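Local coordinates for mRNA export protein (Chaetomium thermophilum, PDB 4WPM) that probably takes part in exporting mRNA from the nucleus to the cytoplasm, this chain being the RNA recognition motif domain of the longer Mex67 protein, at residues F46-R49 with I55-G58; R81-T86 with T91-E96. All blocks are in the same frame, centred on the assembly; numbering follows the deposited sequence.

Interaction 1: F46-R49 with I55-G58; sequences FLER and ITLG
E48 reaches from helix 40-51 across to the backbone of the loop at 55-58. Its CG stands beside the backbone N (chi1 -70°) and the chain then runs out extended, which carries the carboxylate to the peptide of L57. L57 N donates to E48 OE2 at 3.2 Å. The bond is nearly straight (166°) and uses the lone pair of OE2 that faces away from OE1. The tight part is the crossing of E48 and I55, whose side chains meet at about a right angle. I55 CG2 packs 3.6 Å from E48 CA, and E48 CG rests 3.2 Å from I55 O.

The buried side is apolar. L47 CB meets L57 CD1 at 4.2 Å, and both leucines touch L69 of strand 66-71 and L79 of helix 73-81. The solvent side, at exposed T56, is loose. The CB of T56 points away, and T56 CA, 3.6 Å from E48 OE2, is its nearest atom.

With an alanine here in place of E48, the L57 amide would probably lose this acceptor and one flank of I55 would be uncovered. One side-chain oxygen stands in for a backbone acceptor, consistent with a modest hold on an irregular loop just before strand 59-63.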
ATOM      1  N   PHE A  46       0.156   3.102 -19.833  1.00 22.24           N
ATOM      2  CA  PHE A  46       1.558   2.704 -19.855  1.00 18.34           C
ATOM      3  C   PHE A  46       1.715   1.187 -19.798  1.00 19.52           C
ATOM      4  O   PHE A  46       2.545   0.614 -20.505  1.00 19.88           O
ATOM      5  CB  PHE A  46       2.310   3.351 -18.689  1.00 17.90           C
ATOM      6  CG  PHE A  46       3.622   2.692 -18.373  1.00 18.40           C
ATOM      7  CD1 PHE A  46       4.738   2.924 -19.158  1.00 18.27           C
ATOM      8  CD2 PHE A  46       3.739   1.840 -17.286  1.00 16.67           C
ATOM      9  CE1 PHE A  46       5.946   2.320 -18.866  1.00 17.43           C
ATOM     10  CE2 PHE A  46       4.944   1.232 -16.991  1.00 15.01           C
ATOM     11  CZ  PHE A  46       6.049   1.472 -17.781  1.00 15.82           C
ATOM     12  N   LEU A  47       0.917   0.539 -18.955  1.00 21.21           N
ATOM     13  CA  LEU A  47       0.979  -0.911 -18.798  1.00 22.82           C
ATOM     14  C   LEU A  47       0.582  -1.636 -20.080  1.00 30.22           C
ATOM     15  O   LEU A  47       1.194  -2.638 -20.450  1.00 30.63           O
ATOM     16  CB  LEU A  47       0.075  -1.364 -17.650  1.00 17.65           C
ATOM     17  CG  LEU A  47       0.486  -0.933 -16.240  1.00 14.50           C
ATOM     18  CD1 LEU A  47      -0.602  -1.286 -15.238  1.00 14.82           C
ATOM     19  CD2 LEU A  47       1.808  -1.570 -15.839  1.00 11.77           C
ATOM     20  N   GLU A  48      -0.446  -1.128 -20.751  1.00 26.78           N
ATOM     21  CA  GLU A  48      -0.920  -1.727 -21.992  1.00 26.58           C
ATOM     22  C   GLU A  48       0.145  -1.685 -23.085  1.00 29.33           C
ATOM     23  O   GLU A  48       0.361  -2.670 -23.791  1.00 31.25           O
ATOM     24  CB  GLU A  48      -2.188  -1.016 -22.474  1.00 26.29           C
ATOM     25  CG  GLU A  48      -3.411  -1.279 -21.605  1.00 31.63           C
ATOM     26  CD  GLU A  48      -4.614  -0.448 -22.012  1.00 40.24           C
ATOM     27  OE1 GLU A  48      -4.423   0.620 -22.629  1.00 50.64           O
ATOM     28  OE2 GLU A  48      -5.753  -0.864 -21.708  1.00 39.23           O
ATOM     29  N   ARG A  49       0.808  -0.540 -23.220  1.00 30.60           N
ATOM     30  CA  ARG A  49       1.831  -0.364 -24.247  1.00 33.73           C
ATOM     31  C   ARG A  49       3.084  -1.185 -23.942  1.00 31.58           C
ATOM     32  O   ARG A  49       3.681  -1.776 -24.842  1.00 28.39           O
ATOM     33  CB  ARG A  49       2.198   1.114 -24.386  1.00 41.16           C
ATOM     34  CG  ARG A  49       1.040   1.995 -24.832  1.00 50.78           C
ATOM     35  CD  ARG A  49       1.459   3.447 -24.984  1.00 59.60           C
ATOM     36  NE  ARG A  49       1.817   4.056 -23.702  1.00 62.62           N
ATOM     37  CZ  ARG A  49       3.031   4.511 -23.386  1.00 63.69           C
ATOM     38  NH1 ARG A  49       3.243   5.041 -22.191  1.00 62.18           N
ATOM     39  NH2 ARG A  49       4.037   4.452 -24.254  1.00 65.40           N
ATOM     40  N   ILE A  55      -2.977  -5.574 -24.656  1.00101.48           N
ATOM     41  CA  ILE A  55      -3.913  -5.896 -23.594  1.00 90.83           C
ATOM     42  C   ILE A  55      -4.869  -4.741 -23.339  1.00 76.28           C
ATOM     43  O   ILE A  55      -4.513  -3.573 -23.504  1.00 74.40           O
ATOM     44  CB  ILE A  55      -3.167  -6.263 -22.289  1.00 96.00           C
ATOM     45  CG1 ILE A  55      -4.167  -6.695 -21.212  1.00100.90           C
ATOM     46  CG2 ILE A  55      -2.325  -5.087 -21.799  1.00 96.25           C
ATOM     47  CD1 ILE A  55      -3.548  -7.039 -19.889  1.00104.73           C
ATOM     48  N   THR A  56      -6.095  -5.090 -22.966  1.00 66.39           N
ATOM     49  CA  THR A  56      -7.110  -4.116 -22.597  1.00 59.69           C
ATOM     50  C   THR A  56      -7.465  -4.328 -21.131  1.00 53.85           C
ATOM     51  O   THR A  56      -7.920  -5.403 -20.740  1.00 53.10           O
ATOM     52  CB  THR A  56      -8.373  -4.234 -23.468  1.00 60.56           C
ATOM     53  OG1 THR A  56      -7.998  -4.443 -24.837  1.00 63.05           O
ATOM     54  CG2 THR A  56      -9.211  -2.968 -23.359  1.00 59.06           C
ATOM     55  N   LEU A  57      -7.256  -3.288 -20.328  1.00 50.04           N
ATOM     56  CA  LEU A  57      -7.504  -3.344 -18.894  1.00 48.19           C
ATOM     57  C   LEU A  57      -8.867  -2.737 -18.594  1.00 52.03           C
ATOM     58  O   LEU A  57      -9.072  -1.530 -18.726  1.00 47.66           O
ATOM     59  CB  LEU A  57      -6.407  -2.604 -18.124  1.00 44.23           C
ATOM     60  CG  LEU A  57      -4.997  -3.195 -18.214  1.00 42.43           C
ATOM     61  CD1 LEU A  57      -3.992  -2.275 -17.542  1.00 43.34           C
ATOM     62  CD2 LEU A  57      -4.935  -4.586 -17.599  1.00 42.61           C
ATOM     63  N   GLY A  58      -9.797  -3.592 -18.181  1.00 62.14           N
ATOM     64  CA  GLY A  58     -11.167  -3.182 -17.936  1.00 71.57           C
ATOM     65  C   GLY A  58     -11.374  -2.479 -16.610  1.00 60.98           C
ATOM     66  O   GLY A  58     -11.476  -1.254 -16.578  1.00 68.45           O
TER

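Interaction 2: R81-T86 with T91-E96; sequences RLNGFT and TLTIEE. With SO4 (sulfate ion), chain E; SO4 (sulfate ion), chain D.
A type II beta turn, L82 to F85, packs against the start of the last long strand of the RNA recognition motif. N83 CG lies anti to the backbone N (chi1 177°), and this swings the amide over strand 90-97. There N83 OD1 accepts I94 N at 2.6 Å in a bent bond (148°), in the carbonyl plane and on a lone pair. Two backbone bonds follow: G84 N to L92 O at 2.7 Å, and L92 N to F85 O at 2.8 Å. T86 and T91 form an antiparallel non-hydrogen-bonded pair. G84 has positive phi (92°), where a side chain would collide with the N83 carbonyl oxygen. Beneath the turn, I94 CD1 packs on L82 CB at 3.8 Å. T91 CG2 sits 3.6 Å from G84 O. The other branch of T91 turns to a sulfate, probably from the crystallisation solution. That ion takes bonds from T91 N at 2.8 Å and T91 OG1 at 3.1 Å.

L82 and F85 both lean on K50 of helix 40-51, and L92 touches its L43. On its other edge the strand pairs with strand 20-25, through T93 with L25 and E95 with K23. T93 and E95 pack on Q77 of the second subunit.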
ATOM      1  N   ARG A  81       5.453  -9.279 -15.521  1.00 24.44           N
ATOM      2  CA  ARG A  81       6.794  -9.057 -16.060  1.00 27.71           C
ATOM      3  C   ARG A  81       7.265  -7.630 -15.818  1.00 26.72           C
ATOM      4  O   ARG A  81       8.462  -7.379 -15.680  1.00 27.65           O
ATOM      5  CB  ARG A  81       6.859  -9.364 -17.560  1.00 33.49           C
ATOM      6  CG  ARG A  81       7.150 -10.818 -17.873  1.00 37.57           C
ATOM      7  CD  ARG A  81       7.267 -11.073 -19.372  1.00 38.88           C
ATOM      8  NE  ARG A  81       7.288 -12.502 -19.676  1.00 40.05           N
ATOM      9  CZ  ARG A  81       7.582 -13.015 -20.867  1.00 41.78           C
ATOM     10  NH1 ARG A  81       7.890 -12.223 -21.885  1.00 43.71           N
ATOM     11  NH2 ARG A  81       7.577 -14.330 -21.037  1.00 41.92           N
ATOM     12  N   LEU A  82       6.321  -6.698 -15.769  1.00 25.46           N
ATOM     13  CA  LEU A  82       6.651  -5.289 -15.602  1.00 24.83           C
ATOM     14  C   LEU A  82       6.935  -4.942 -14.141  1.00 21.01           C
ATOM     15  O   LEU A  82       7.163  -3.780 -13.810  1.00 19.23           O
ATOM     16  CB  LEU A  82       5.523  -4.411 -16.143  1.00 28.84           C
ATOM     17  CG  LEU A  82       5.106  -4.695 -17.590  1.00 33.51           C
ATOM     18  CD1 LEU A  82       3.959  -3.788 -18.004  1.00 34.15           C
ATOM     19  CD2 LEU A  82       6.287  -4.541 -18.542  1.00 35.50           C
ATOM     20  N   ASN A  83       6.899  -5.942 -13.265  1.00 16.98           N
ATOM     21  CA  ASN A  83       7.222  -5.721 -11.862  1.00 15.26           C
ATOM     22  C   ASN A  83       8.655  -5.234 -11.702  1.00 18.39           C
ATOM     23  O   ASN A  83       9.578  -5.827 -12.256  1.00 23.25           O
ATOM     24  CB  ASN A  83       7.022  -7.005 -11.055  1.00 13.56           C
ATOM     25  CG  ASN A  83       7.421  -6.844  -9.601  1.00 15.94           C
ATOM     26  OD1 ASN A  83       6.665  -6.308  -8.791  1.00 18.41           O
ATOM     27  ND2 ASN A  83       8.623  -7.300  -9.266  1.00 17.14           N
ATOM     28  N   GLY A  84       8.833  -4.157 -10.945  1.00 17.03           N
ATOM     29  CA  GLY A  84      10.151  -3.608 -10.677  1.00 16.04           C
ATOM     30  C   GLY A  84      10.570  -2.541 -11.672  1.00 18.51           C
ATOM     31  O   GLY A  84      11.582  -1.867 -11.479  1.00 19.56           O
ATOM     32  N   PHE A  85       9.791  -2.385 -12.739  1.00 20.91           N
ATOM     33  CA  PHE A  85      10.048  -1.345 -13.729  1.00 23.54           C
ATOM     34  C   PHE A  85       9.728   0.032 -13.161  1.00 20.10           C
ATOM     35  O   PHE A  85       8.956   0.158 -12.211  1.00 18.25           O
ATOM     36  CB  PHE A  85       9.231  -1.592 -14.999  1.00 33.34           C
ATOM     37  CG  PHE A  85       9.881  -2.546 -15.962  1.00 45.71           C
ATOM     38  CD1 PHE A  85      10.581  -3.649 -15.503  1.00 51.98           C
ATOM     39  CD2 PHE A  85       9.785  -2.342 -17.327  1.00 49.71           C
ATOM     40  CE1 PHE A  85      11.179  -4.527 -16.388  1.00 56.37           C
ATOM     41  CE2 PHE A  85      10.379  -3.215 -18.217  1.00 53.41           C
ATOM     42  CZ  PHE A  85      11.075  -4.310 -17.747  1.00 55.65           C
ATOM     43  N   THR A  86      10.330   1.059 -13.752  1.00 18.74           N
ATOM     44  CA  THR A  86      10.115   2.434 -13.322  1.00 17.94           C
ATOM     45  C   THR A  86       9.093   3.127 -14.219  1.00 16.98           C
ATOM     46  O   THR A  86       9.222   3.113 -15.445  1.00 14.08           O
ATOM     47  CB  THR A  86      11.430   3.239 -13.334  1.00 21.46           C
ATOM     48  OG1 THR A  86      12.405   2.581 -12.517  1.00 25.04           O
ATOM     49  CG2 THR A  86      11.204   4.653 -12.812  1.00 21.02           C
ATOM     50  N   THR A  91       9.444   3.347  -8.894  1.00 15.29           N
ATOM     51  CA  THR A  91       9.539   1.903  -9.071  1.00 15.83           C
ATOM     52  C   THR A  91       8.202   1.238  -8.770  1.00 11.57           C
ATOM     53  O   THR A  91       7.606   1.469  -7.716  1.00 11.01           O
ATOM     54  CB  THR A  91      10.626   1.292  -8.162  1.00 17.99           C
ATOM     55  OG1 THR A  91      11.893   1.896  -8.448  1.00 21.04           O
ATOM     56  CG2 THR A  91      10.728  -0.215  -8.371  1.00 16.84           C
ATOM     57  N   LEU A  92       7.739   0.411  -9.703  1.00  8.87           N
ATOM     58  CA  LEU A  92       6.472  -0.293  -9.553  1.00 10.76           C
ATOM     59  C   LEU A  92       6.665  -1.683  -8.952  1.00 15.24           C
ATOM     60  O   LEU A  92       7.544  -2.434  -9.377  1.00 18.31           O
ATOM     61  CB  LEU A  92       5.760  -0.411 -10.903  1.00 11.88           C
ATOM     62  CG  LEU A  92       5.224   0.872 -11.551  1.00 13.04           C
ATOM     63  CD1 LEU A  92       4.393   0.524 -12.776  1.00 12.52           C
ATOM     64  CD2 LEU A  92       4.411   1.715 -10.576  1.00 11.69           C
ATOM     65  N   THR A  93       5.841  -2.010  -7.962  1.00 15.03           N
ATOM     66  CA  THR A  93       5.782  -3.361  -7.415  1.00 15.11           C
ATOM     67  C   THR A  93       4.445  -3.964  -7.818  1.00 13.26           C
ATOM     68  O   THR A  93       3.395  -3.540  -7.330  1.00 13.50           O
ATOM     69  CB  THR A  93       5.925  -3.373  -5.881  1.00 18.75           C
ATOM     70  OG1 THR A  93       7.100  -2.648  -5.498  1.00 21.10           O
ATOM     71  CG2 THR A  93       6.015  -4.800  -5.357  1.00 20.36           C
ATOM     72  N   ILE A  94       4.488  -4.952  -8.706  1.00 12.57           N
ATOM     73  CA  ILE A  94       3.273  -5.566  -9.224  1.00 17.22           C
ATOM     74  C   ILE A  94       3.159  -6.991  -8.687  1.00 17.69           C
ATOM     75  O   ILE A  94       4.084  -7.791  -8.836  1.00 17.72           O
ATOM     76  CB  ILE A  94       3.279  -5.576 -10.768  1.00 15.69           C
ATOM     77  CG1 ILE A  94       3.693  -4.196 -11.300  1.00 13.45           C
ATOM     78  CG2 ILE A  94       1.933  -6.062 -11.305  1.00 16.67           C
ATOM     79  CD1 ILE A  94       3.708  -4.080 -12.810  1.00 14.12           C
ATOM     80  N   GLU A  95       2.024  -7.303  -8.063  1.00 19.22           N
ATOM     81  CA  GLU A  95       1.819  -8.608  -7.435  1.00 22.18           C
ATOM     82  C   GLU A  95       0.409  -9.155  -7.643  1.00 20.86           C
ATOM     83  O   GLU A  95      -0.560  -8.400  -7.715  1.00 14.25           O
ATOM     84  CB  GLU A  95       2.122  -8.533  -5.938  1.00 30.12           C
ATOM     85  CG  GLU A  95       3.512  -8.011  -5.613  1.00 42.07           C
ATOM     86  CD  GLU A  95       3.785  -7.967  -4.123  1.00 52.77           C
ATOM     87  OE1 GLU A  95       2.825  -7.783  -3.344  1.00 56.94           O
ATOM     88  OE2 GLU A  95       4.960  -8.119  -3.728  1.00 56.49           O
ATOM     89  N   GLU A  96       0.312 -10.478  -7.739  1.00 27.67           N
ATOM     90  CA  GLU A  96      -0.975 -11.163  -7.753  1.00 32.98           C
ATOM     91  C   GLU A  96      -1.417 -11.433  -6.318  1.00 30.15           C
ATOM     92  O   GLU A  96      -0.586 -11.687  -5.444  1.00 29.25           O
ATOM     93  CB  GLU A  96      -0.886 -12.474  -8.536  1.00 43.27           C
ATOM     94  CG  GLU A  96      -2.233 -13.121  -8.805  1.00 56.00           C
ATOM     95  CD  GLU A  96      -2.108 -14.474  -9.478  1.00 68.28           C
ATOM     96  OE1 GLU A  96      -1.174 -14.654 -10.288  1.00 74.43           O
ATOM     97  OE2 GLU A  96      -2.945 -15.359  -9.198  1.00 71.59           O
TER
HETATM   98  S   SO4 E 303       7.599 -14.416 -17.072  1.00110.32           S
HETATM   99  O1  SO4 E 303       6.994 -15.520 -17.810  1.00110.58           O
HETATM  100  O2  SO4 E 303       8.439 -14.942 -16.000  1.00111.70           O
HETATM  101  O3  SO4 E 303       8.420 -13.615 -17.975  1.00110.14           O
HETATM  102  O4  SO4 E 303       6.543 -13.587 -16.501  1.00110.46           O
HETATM  103  S   SO4 D 302      11.149   4.837  -5.671  1.00 71.89           S
HETATM  104  O1  SO4 D 302       9.889   4.548  -6.351  1.00 71.30           O
HETATM  105  O2  SO4 D 302      12.109   3.773  -5.951  1.00 72.02           O
HETATM  106  O3  SO4 D 302      10.917   4.915  -4.232  1.00 73.75           O
HETATM  107  O4  SO4 D 302      11.680   6.110  -6.149  1.00 70.50           O

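Overall arrangement
The two contacts follow one another in series. From the N terminus the chain passes strand 20-25 and enters helix 40-51. Interaction 1 closes the loop that leads from this helix towards strand 59-63. Strands 59-63 and 66-71 and helix 73-81 come next. Interaction 2 then closes the turn and short hairpin between that helix and strand 90-97. Neither contact encloses or crosses the other. Their centres lie 14 Å apart, yet they touch: L47 CD2 packs on L82 CD1 at 3.8 Å. Through L47, helix 40-51 meets both its own trailing loop and the segment following helix 73-81. Both helices are tied to the antiparallel sheet.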